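Local coordinates for protein eukaryotic initiation factor 4F subunit p150 (Saccharomyces cerevisiae, PDB 2VSO) that serves as the scaffold subunit of the cap-binding eIF4F complex in translation initiation, this piece being its middle, eIF4A-binding MIF4G domain, at residues C[194-198]-C[224-228]; C[253-257]-C[270-274]; C[60-64]-C[102-108]; C[170-174]-C[210-216]. One frame throughout, in Å; residues are numbered along the deposited sequence.

Contact 1 (C[194-198]-C[224-228])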
# COMPACT_ATOMS: atom_id res chain seq x y z
N MET C 194 19.80 -14.82 -15.37
CA MET C 194 19.52 -13.39 -15.46
C MET C 194 19.51 -12.94 -16.93
O MET C 194 18.82 -11.99 -17.29
CB MET C 194 20.57 -12.62 -14.67
CG MET C 194 20.17 -11.22 -14.26
SD MET C 194 18.85 -11.17 -13.06
CE MET C 194 17.44 -11.02 -14.14
N PHE C 195 20.26 -13.64 -17.78
CA PHE C 195 20.24 -13.34 -19.21
C PHE C 195 18.92 -13.79 -19.78
O PHE C 195 18.34 -13.14 -20.65
CB PHE C 195 21.38 -14.06 -19.95
CG PHE C 195 22.69 -13.33 -19.92
CD1 PHE C 195 23.53 -13.42 -18.82
CD2 PHE C 195 23.10 -12.57 -21.01
CE1 PHE C 195 24.74 -12.74 -18.79
CE2 PHE C 195 24.32 -11.89 -20.98
CZ PHE C 195 25.13 -11.98 -19.88
N GLU C 196 18.44 -14.92 -19.29
CA GLU C 196 17.25 -15.53 -19.85
C GLU C 196 16.09 -14.66 -19.44
O GLU C 196 15.12 -14.50 -20.17
CB GLU C 196 17.09 -16.96 -19.34
CG GLU C 196 16.34 -17.90 -20.27
CD GLU C 196 16.24 -19.29 -19.70
OE1 GLU C 196 15.11 -19.82 -19.58
OE2 GLU C 196 17.29 -19.85 -19.34
N CYS C 197 16.24 -14.05 -18.27
CA CYS C 197 15.24 -13.14 -17.72
C CYS C 197 15.11 -11.84 -18.52
O CYS C 197 14.03 -11.51 -19.02
CB CYS C 197 15.58 -12.82 -16.28
SG CYS C 197 14.16 -12.65 -15.27
N PHE C 198 16.22 -11.11 -18.64
CA PHE C 198 16.26 -9.92 -19.48
C PHE C 198 15.88 -10.25 -20.92
O PHE C 198 15.24 -9.47 -21.60
CB PHE C 198 17.65 -9.28 -19.45
CG PHE C 198 17.92 -8.45 -18.20
CD1 PHE C 198 18.95 -8.78 -17.35
CD2 PHE C 198 17.13 -7.34 -17.91
CE1 PHE C 198 19.20 -8.03 -16.21
CE2 PHE C 198 17.37 -6.58 -16.77
CZ PHE C 198 18.41 -6.92 -15.92
N VAL C 224 19.50 -4.96 -9.70
CA VAL C 224 20.50 -5.91 -10.18
C VAL C 224 21.34 -5.36 -11.34
O VAL C 224 22.30 -6.00 -11.76
CB VAL C 224 19.71 -7.18 -10.60
CG1 VAL C 224 19.98 -7.69 -12.00
CG2 VAL C 224 19.56 -8.19 -9.49
N GLY C 225 20.98 -4.18 -11.83
CA GLY C 225 21.62 -3.59 -12.99
C GLY C 225 23.12 -3.36 -12.87
O GLY C 225 23.87 -3.67 -13.79
N GLU C 226 23.57 -2.80 -11.75
CA GLU C 226 24.99 -2.59 -11.53
C GLU C 226 25.76 -3.90 -11.53
O GLU C 226 26.70 -4.06 -12.29
CB GLU C 226 25.26 -1.84 -10.22
CG GLU C 226 26.73 -1.46 -10.07
CD GLU C 226 27.02 -0.57 -8.86
OE1 GLU C 226 26.07 -0.16 -8.16
OE2 GLU C 226 28.21 -0.28 -8.62
N GLN C 227 25.35 -4.82 -10.67
CA GLN C 227 25.99 -6.12 -10.55
C GLN C 227 26.05 -6.88 -11.87
O GLN C 227 27.08 -7.45 -12.22
CB GLN C 227 25.27 -6.95 -9.49
CG GLN C 227 25.55 -8.42 -9.55
CD GLN C 227 24.76 -9.19 -8.53
OE1 GLN C 227 23.88 -8.64 -7.86
NE2 GLN C 227 25.05 -10.47 -8.41
N PHE C 228 24.95 -6.84 -12.62
CA PHE C 228 24.86 -7.50 -13.92
C PHE C 228 25.81 -6.92 -14.95
O PHE C 228 26.14 -7.57 -15.94
CB PHE C 228 23.44 -7.42 -14.46
CG PHE C 228 23.20 -8.27 -15.67
CD1 PHE C 228 23.30 -9.65 -15.59
CD2 PHE C 228 22.86 -7.69 -16.88
CE1 PHE C 228 23.07 -10.45 -16.71
CE2 PHE C 228 22.63 -8.47 -18.00
CZ PHE C 228 22.74 -9.85 -17.92
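The amide N of Phe228 bonds to the carbonyl O of Val224 at 2.9 Å, which sets Phe228 one helical turn after Val224, both facing segment 194-198. Across the segments themselves only carbon and sulfur atoms meet, and Phe228 makes most of the interface. Its ring reaches across because CG lies anti to the backbone N (chi1 -170°), and three residues then receive it. Against Phe195 it forms a T-shaped (edge-to-face) pair: the edge of Phe228 is directed at the Phe195 face, with Phe228 CZ over the centre of the Phe195 ring and the planes inclined at 61°. Against Phe198 the arrangement is different and oblique, 40° between planes. Here Phe198 CE1 sits over one face of Phe228, displaced toward the rim and 3.7 Å from Phe228 CD2. Met194 supplies the third neighbour, its CG lying 3.7 Å from Phe228 CD1. Bends at chi2 and chi3 carry the thioether onward, bringing Met194 SD within 3.8 Å of Val224 CG1. Leu245 of helix 242-257 touches all three rings of the cluster, and Tyr184 of helix 163-185 borders Val224 and Phe228. With no hydrogen bond or ion pair spanning it, this meeting of helices 191-206 and 211-228 probably depends on dispersion, the ring quadrupoles and the exclusion of water, as expected of a buried interface in an all-helical domain.

Contact 2 (C[253-257]-C[270-274])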
# COMPACT_ATOMS: atom_id res chain seq x y z
N LEU C 253 14.62 0.97 -24.60
CA LEU C 253 13.95 1.86 -23.67
C LEU C 253 14.03 3.31 -24.14
O LEU C 253 13.08 4.06 -23.97
CB LEU C 253 14.56 1.73 -22.27
CG LEU C 253 14.52 0.37 -21.55
CD1 LEU C 253 14.88 0.55 -20.07
CD2 LEU C 253 13.15 -0.32 -21.70
N ASP C 254 15.16 3.70 -24.72
CA ASP C 254 15.27 5.03 -25.31
C ASP C 254 14.22 5.17 -26.41
O ASP C 254 13.57 6.20 -26.53
CB ASP C 254 16.66 5.27 -25.87
CG ASP C 254 17.70 5.50 -24.79
OD1 ASP C 254 17.31 5.72 -23.62
OD2 ASP C 254 18.91 5.46 -25.11
N ASN C 255 14.06 4.11 -27.20
CA ASN C 255 13.04 4.06 -28.22
C ASN C 255 11.67 4.24 -27.60
O ASN C 255 10.92 5.12 -27.99
CB ASN C 255 13.11 2.73 -28.98
CG ASN C 255 12.11 2.66 -30.12
OD1 ASN C 255 11.45 3.64 -30.44
ND2 ASN C 255 12.01 1.49 -30.73
N ILE C 256 11.37 3.41 -26.61
CA ILE C 256 10.08 3.46 -25.93
C ILE C 256 9.75 4.84 -25.39
O ILE C 256 8.62 5.30 -25.51
CB ILE C 256 10.01 2.44 -24.79
CG1 ILE C 256 9.64 1.06 -25.35
CG2 ILE C 256 8.99 2.90 -23.76
CD1 ILE C 256 9.96 -0.08 -24.42
N ILE C 257 10.74 5.49 -24.80
CA ILE C 257 10.56 6.84 -24.29
C ILE C 257 10.29 7.79 -25.45
O ILE C 257 9.35 8.59 -25.40
CB ILE C 257 11.81 7.34 -23.54
CG1 ILE C 257 11.99 6.61 -22.21
CG2 ILE C 257 11.72 8.83 -23.32
CD1 ILE C 257 13.39 6.74 -21.66
N LEU C 270 11.84 5.51 -16.58
CA LEU C 270 12.76 5.16 -17.64
C LEU C 270 13.89 6.17 -17.81
O LEU C 270 15.03 5.80 -18.01
CB LEU C 270 12.00 5.01 -18.96
CG LEU C 270 10.82 4.04 -18.92
CD1 LEU C 270 10.00 4.14 -20.20
CD2 LEU C 270 11.31 2.62 -18.70
N ILE C 271 13.55 7.45 -17.75
CA ILE C 271 14.55 8.50 -17.92
C ILE C 271 15.54 8.48 -16.76
O ILE C 271 16.71 8.85 -16.91
CB ILE C 271 13.87 9.88 -18.09
CG1 ILE C 271 13.29 10.00 -19.49
CG2 ILE C 271 14.84 11.01 -17.85
CD1 ILE C 271 12.18 11.01 -19.60
N ASP C 272 15.08 8.00 -15.61
CA ASP C 272 15.91 7.93 -14.42
C ASP C 272 16.88 6.75 -14.32
O ASP C 272 17.98 6.94 -13.82
CB ASP C 272 15.07 8.05 -13.15
CG ASP C 272 14.48 9.45 -12.99
OD1 ASP C 272 14.64 10.27 -13.91
OD2 ASP C 272 13.87 9.73 -11.93
N ILE C 273 16.51 5.55 -14.79
CA ILE C 273 17.53 4.47 -14.89
C ILE C 273 18.52 4.75 -16.01
O ILE C 273 19.68 4.39 -15.89
CB ILE C 273 16.98 3.01 -15.06
CG1 ILE C 273 15.52 3.01 -15.51
CG2 ILE C 273 17.22 2.17 -13.80
CD1 ILE C 273 15.37 2.88 -16.99
N LYS C 274 18.05 5.39 -17.08
CA LYS C 274 18.90 5.76 -18.20
C LYS C 274 20.00 6.72 -17.77
O LYS C 274 21.13 6.60 -18.20
CB LYS C 274 18.06 6.37 -19.32
CG LYS C 274 18.63 6.23 -20.71
CD LYS C 274 19.98 6.90 -20.85
CE LYS C 274 20.78 6.28 -21.98
NZ LYS C 274 22.04 7.01 -22.24
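The carboxylate of Asp254 is the flat group that meets the other helix, and it is the aliphatic part of Lys274 that it touches. OD1 of Asp254 approaches CG of Lys274, and OD2 of Asp254 lies 3.7 Å from CE of the same lysine. The two side chains cross at about a right angle. Lys274 bends at chi2 (-61°) and is extended beyond; its CE comes nearer the acid than NZ does, the ammonium pointing on past it. Asp254 OD2 and Lys274 NZ remain 4.5 Å apart, too far for a salt bridge, though the opposite charges probably still attract. Beneath this polar margin the helices join through branched aliphatic residues. Ile257 and Leu270 slide past one another in opposite directions, CD1 of Ile257 resting 3.5 Å from CB of Leu270. The same Ile257 CD1 also touches CG1 of Ile271 at 3.9 Å. Farther in, Ile256 CG2 meets Leu270 CD1, while Leu253 CD1 packs at 3.9 Å on Ile273 CD1. The segment axes run roughly antiparallel, at 146°, as in the stacked helix pairs of a HEAT-type domain. Asp272, which takes no part in this interface, pairs with a basic side chain of the other protein chain in the assembly. On the inner side, Val218 of helix 211-228 touches Leu270 and Ile273, and Leu205 of helix 191-206 touches Leu253 and Ile256.

Contact 3 (C[60-64]-C[102-108])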
# COMPACT_ATOMS: atom_id res chain seq x y z
N LEU C 60 13.84 -24.59 7.86
CA LEU C 60 15.07 -25.31 7.56
C LEU C 60 15.09 -26.71 8.19
O LEU C 60 15.79 -27.61 7.71
CB LEU C 60 16.29 -24.48 7.99
CG LEU C 60 17.65 -25.16 8.12
CD1 LEU C 60 18.19 -25.59 6.77
CD2 LEU C 60 18.63 -24.23 8.82
N ALA C 61 14.32 -26.90 9.26
CA ALA C 61 14.18 -28.21 9.89
C ALA C 61 13.30 -29.09 9.03
O ALA C 61 13.43 -30.32 9.02
CB ALA C 61 13.60 -28.10 11.29
N ILE C 62 12.37 -28.46 8.31
CA ILE C 62 11.51 -29.19 7.39
C ILE C 62 12.33 -29.56 6.17
O ILE C 62 12.22 -30.67 5.65
CB ILE C 62 10.27 -28.35 7.01
CG1 ILE C 62 9.34 -28.21 8.20
CG2 ILE C 62 9.52 -28.97 5.86
CD1 ILE C 62 7.99 -27.65 7.83
N ALA C 63 13.18 -28.64 5.72
CA ALA C 63 14.04 -28.93 4.58
C ALA C 63 15.00 -30.06 4.93
O ALA C 63 15.23 -30.96 4.13
CB ALA C 63 14.82 -27.69 4.14
N ASN C 64 15.54 -30.00 6.14
CA ASN C 64 16.54 -30.95 6.60
C ASN C 64 16.04 -32.39 6.72
O ASN C 64 16.84 -33.32 6.75
CB ASN C 64 17.15 -30.46 7.92
CG ASN C 64 18.40 -29.61 7.71
OD1 ASN C 64 18.86 -29.45 6.58
ND2 ASN C 64 18.94 -29.08 8.79
N LYS C 102 19.33 -18.70 3.53
CA LYS C 102 19.50 -19.39 4.81
C LYS C 102 19.52 -20.91 4.65
O LYS C 102 20.21 -21.62 5.38
CB LYS C 102 18.40 -19.02 5.81
CG LYS C 102 18.85 -19.30 7.24
CD LYS C 102 17.71 -19.49 8.24
CE LYS C 102 18.30 -19.85 9.61
NZ LYS C 102 17.37 -19.78 10.77
N VAL C 103 18.74 -21.40 3.70
CA VAL C 103 18.66 -22.82 3.45
C VAL C 103 19.93 -23.31 2.77
O VAL C 103 20.43 -24.39 3.09
CB VAL C 103 17.42 -23.14 2.61
CG1 VAL C 103 17.36 -24.64 2.30
CG2 VAL C 103 16.17 -22.69 3.35
N VAL C 104 20.45 -22.52 1.84
CA VAL C 104 21.69 -22.85 1.15
C VAL C 104 22.86 -22.88 2.12
O VAL C 104 23.72 -23.75 2.03
CB VAL C 104 22.01 -21.82 0.06
CG1 VAL C 104 23.47 -21.89 -0.33
CG2 VAL C 104 21.12 -22.05 -1.15
N LYS C 105 22.87 -21.94 3.06
CA LYS C 105 23.99 -21.78 3.97
C LYS C 105 23.96 -22.81 5.09
O LYS C 105 25.00 -23.34 5.48
CB LYS C 105 23.98 -20.36 4.57
CG LYS C 105 25.25 -19.96 5.31
CD LYS C 105 25.22 -18.49 5.71
CE LYS C 105 26.60 -17.96 6.07
NZ LYS C 105 26.60 -16.49 6.29
N GLU C 106 22.77 -23.10 5.59
CA GLU C 106 22.62 -23.87 6.82
C GLU C 106 22.05 -25.28 6.61
O GLU C 106 21.78 -26.00 7.57
CB GLU C 106 21.79 -23.08 7.83
CG GLU C 106 22.26 -21.63 8.00
CD GLU C 106 21.71 -20.96 9.24
OE1 GLU C 106 20.98 -21.64 10.00
OE2 GLU C 106 22.00 -19.77 9.45
N LEU C 107 21.88 -25.68 5.36
CA LEU C 107 21.42 -27.03 5.10
C LEU C 107 22.42 -28.01 5.67
O LEU C 107 23.63 -27.76 5.65
CB LEU C 107 21.26 -27.29 3.61
CG LEU C 107 20.55 -28.62 3.31
CD1 LEU C 107 19.07 -28.49 3.64
CD2 LEU C 107 20.75 -29.07 1.87
N ASN C 108 21.91 -29.12 6.19
CA ASN C 108 22.74 -30.21 6.67
C ASN C 108 23.54 -30.76 5.51
O ASN C 108 22.96 -31.14 4.49
CB ASN C 108 21.83 -31.29 7.26
CG ASN C 108 22.60 -32.40 7.91
OD1 ASN C 108 23.81 -32.31 8.12
ND2 ASN C 108 21.90 -33.47 8.25
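Leu60 and Asn64, one turn apart on helix 52-64, meet the end of helix 93-106 and the residues that leave it, in the helix-on-helix stacking of the MIF4G domain, a HEAT-type fold. The leucine carries much of the apolar part. A chi1 of 164° swings its CG away from the backbone N and projects both methyls at the last turn of the other helix. CD2 of Leu60 lies 3.5 Å from CB of Glu106, whose extended chain crosses the leucine at about a right angle. CD1 of Leu60 takes the neighbouring place, 3.9 Å from CA of Leu107, where the backbone departs from helical angles. Leu107 starts away from segment 60-64, yet its own chi1 of -170° brings CD1 back, close to Asn64 OD1 and 4.4 Å from the methyl CB of Ala63. That CB is at the same distance from CG1 of Val103, so the small alanine is bordered by two branched residues. Lys102 only grazes Leu60 with CE, and its ammonium goes on to hydrogen-bond Ser56 OG. Behind the apolar group, Leu75 of helix 73-88 and Val125 of helix 122-139 both touch Leu107. Asn64 provides the polar tie where helix 93-106 gives way to a loop. Its amide plane stands 71° from that of Asn108, and its oxygen serves the backbone: Asn108 N donates to Asn64 OD1 over 3.1 Å in a nearly straight bond, the donor N lying somewhat out of the plane of the Asn64 carbonyl.

Contact 4 (C[170-174]-C[210-216])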
# COMPACT_ATOMS: atom_id res chain seq x y z
N LYS C 170 0.37 -13.50 -15.52
CA LYS C 170 1.35 -12.45 -15.78
C LYS C 170 1.86 -11.97 -14.44
O LYS C 170 3.07 -11.88 -14.21
CB LYS C 170 0.70 -11.30 -16.56
CG LYS C 170 1.63 -10.14 -16.85
CD LYS C 170 0.93 -9.10 -17.72
CE LYS C 170 1.76 -7.85 -17.86
NZ LYS C 170 0.91 -6.71 -18.27
N ARG C 171 0.94 -11.70 -13.54
CA ARG C 171 1.32 -11.23 -12.22
C ARG C 171 2.38 -12.17 -11.64
O ARG C 171 3.45 -11.73 -11.20
CB ARG C 171 0.07 -11.12 -11.34
CG ARG C 171 0.35 -10.96 -9.87
CD ARG C 171 -0.93 -11.07 -9.06
NE ARG C 171 -1.35 -12.46 -8.88
CZ ARG C 171 -1.03 -13.22 -7.84
NH1 ARG C 171 -0.28 -12.73 -6.86
NH2 ARG C 171 -1.46 -14.47 -7.77
N ARG C 172 2.11 -13.47 -11.69
CA ARG C 172 3.01 -14.47 -11.10
C ARG C 172 4.32 -14.60 -11.86
O ARG C 172 5.38 -14.77 -11.26
CB ARG C 172 2.31 -15.83 -11.00
CG ARG C 172 1.22 -15.86 -9.94
CD ARG C 172 0.49 -17.19 -9.93
NE ARG C 172 -0.62 -17.18 -8.99
CZ ARG C 172 -1.48 -18.18 -8.84
NH1 ARG C 172 -1.35 -19.27 -9.59
NH2 ARG C 172 -2.47 -18.10 -7.96
N GLY C 173 4.26 -14.53 -13.19
CA GLY C 173 5.48 -14.50 -13.97
C GLY C 173 6.37 -13.33 -13.59
O GLY C 173 7.55 -13.51 -13.29
N LEU C 174 5.79 -12.13 -13.58
CA LEU C 174 6.52 -10.91 -13.22
C LEU C 174 6.99 -10.94 -11.76
O LEU C 174 8.03 -10.41 -11.44
CB LEU C 174 5.67 -9.66 -13.50
CG LEU C 174 5.56 -9.46 -15.01
CD1 LEU C 174 4.95 -8.13 -15.38
CD2 LEU C 174 6.96 -9.62 -15.61
N SER C 210 3.42 -3.38 -21.89
CA SER C 210 2.42 -2.92 -20.93
C SER C 210 3.14 -2.20 -19.80
O SER C 210 4.35 -2.30 -19.66
CB SER C 210 1.59 -4.08 -20.39
OG SER C 210 2.36 -4.91 -19.55
N GLU C 211 2.40 -1.46 -18.98
CA GLU C 211 3.03 -0.69 -17.93
C GLU C 211 3.56 -1.55 -16.77
O GLU C 211 4.55 -1.19 -16.14
CB GLU C 211 2.12 0.45 -17.46
CG GLU C 211 2.08 1.59 -18.47
CD GLU C 211 1.47 2.86 -17.92
OE1 GLU C 211 0.87 2.82 -16.82
OE2 GLU C 211 1.60 3.90 -18.60
N GLU C 212 2.92 -2.68 -16.51
CA GLU C 212 3.42 -3.61 -15.51
C GLU C 212 4.78 -4.20 -15.90
O GLU C 212 5.66 -4.37 -15.05
CB GLU C 212 2.42 -4.74 -15.27
CG GLU C 212 0.99 -4.28 -15.10
CD GLU C 212 0.07 -5.43 -14.76
OE1 GLU C 212 0.59 -6.54 -14.54
OE2 GLU C 212 -1.16 -5.22 -14.72
N THR C 213 4.96 -4.49 -17.18
CA THR C 213 6.22 -5.03 -17.67
C THR C 213 7.37 -4.04 -17.53
O THR C 213 8.44 -4.38 -17.03
CB THR C 213 6.10 -5.51 -19.13
OG1 THR C 213 5.36 -6.74 -19.16
CG2 THR C 213 7.45 -5.76 -19.73
N LEU C 214 7.12 -2.81 -17.97
CA LEU C 214 8.06 -1.70 -17.86
C LEU C 214 8.43 -1.42 -16.41
O LEU C 214 9.58 -1.17 -16.08
CB LEU C 214 7.45 -0.44 -18.46
CG LEU C 214 7.33 -0.40 -19.97
CD1 LEU C 214 6.26 0.59 -20.35
CD2 LEU C 214 8.68 -0.05 -20.57
N GLU C 215 7.41 -1.41 -15.57
CA GLU C 215 7.58 -1.31 -14.13
C GLU C 215 8.57 -2.38 -13.67
O GLU C 215 9.49 -2.11 -12.90
CB GLU C 215 6.23 -1.56 -13.45
CG GLU C 215 6.18 -1.16 -12.00
CD GLU C 215 5.95 0.32 -11.83
OE1 GLU C 215 6.75 0.97 -11.13
OE2 GLU C 215 4.96 0.83 -12.41
N SER C 216 8.36 -3.59 -14.16
CA SER C 216 9.13 -4.76 -13.77
C SER C 216 10.60 -4.61 -14.14
O SER C 216 11.48 -4.90 -13.32
CB SER C 216 8.55 -6.01 -14.42
OG SER C 216 9.38 -7.14 -14.22
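Lys170 reaches Ser210 with a fully extended chain, its NZ donating a hydrogen bond to the serine OG over 2.6 Å. Every torsion from chi1 (178°) onward is close to trans, which spans the gap between two helices whose segment axes come within 11.0 Å. Glu212 comes in obliquely beside the ammonium; Glu212 OE1 to Lys170 NZ, at 3.7 Å, is a long salt bridge and probably adds mainly electrostatic attraction. One turn on from the lysine, the methyls of Leu174 lie against backbone and hydroxyl oxygens. Its CD1 is 3.8 Å from the backbone O of Glu212, and its CD2 rests 3.7 Å from OG of Ser216. Thr213 stands between lysine and leucine, with OG1 4.0 Å from Lys170 CE and equally far from Leu174 CD1. Ser210 occupies the N-cap position, so the lysine is tied to the very start of helix 211-228. Outside the two segments, Asp143 binds both partners: its carbonyl O accepts from Lys170 NZ, and its OD1 holds Ser210 OG and, weakly, Thr213 OG1, while Trp141 touches Lys170 and Leu174. Helices 163-185 and 211-228 run nearly parallel here, at 10°. Helix 191-206, which lies between them in sequence, packs against the second through Leu201 on Ser216 and Leu205 on Thr213, and helix 264-278 reaches that same helix through Ile266 and Lys269.

Helix 211-228 links the later contacts: contact 4 holds its first turns to helix 163-185, contact 1 its last turn to helix 191-206. Contact 2 joins the next two helices and touches contact 4 through Leu214, which meets Ile256 and Leu270. Contact 3 stands apart, across the domain, its centre about 41 Å from that of contact 2. Chemistry follows place. Contact 1, buried, is wholly apolar and aromatic. The other three are partly buried and mixed: contact 2 has an aliphatic interior with charges at its margin, whereas contacts 3 and 4 add hydrogen bonds where a helix ends or begins.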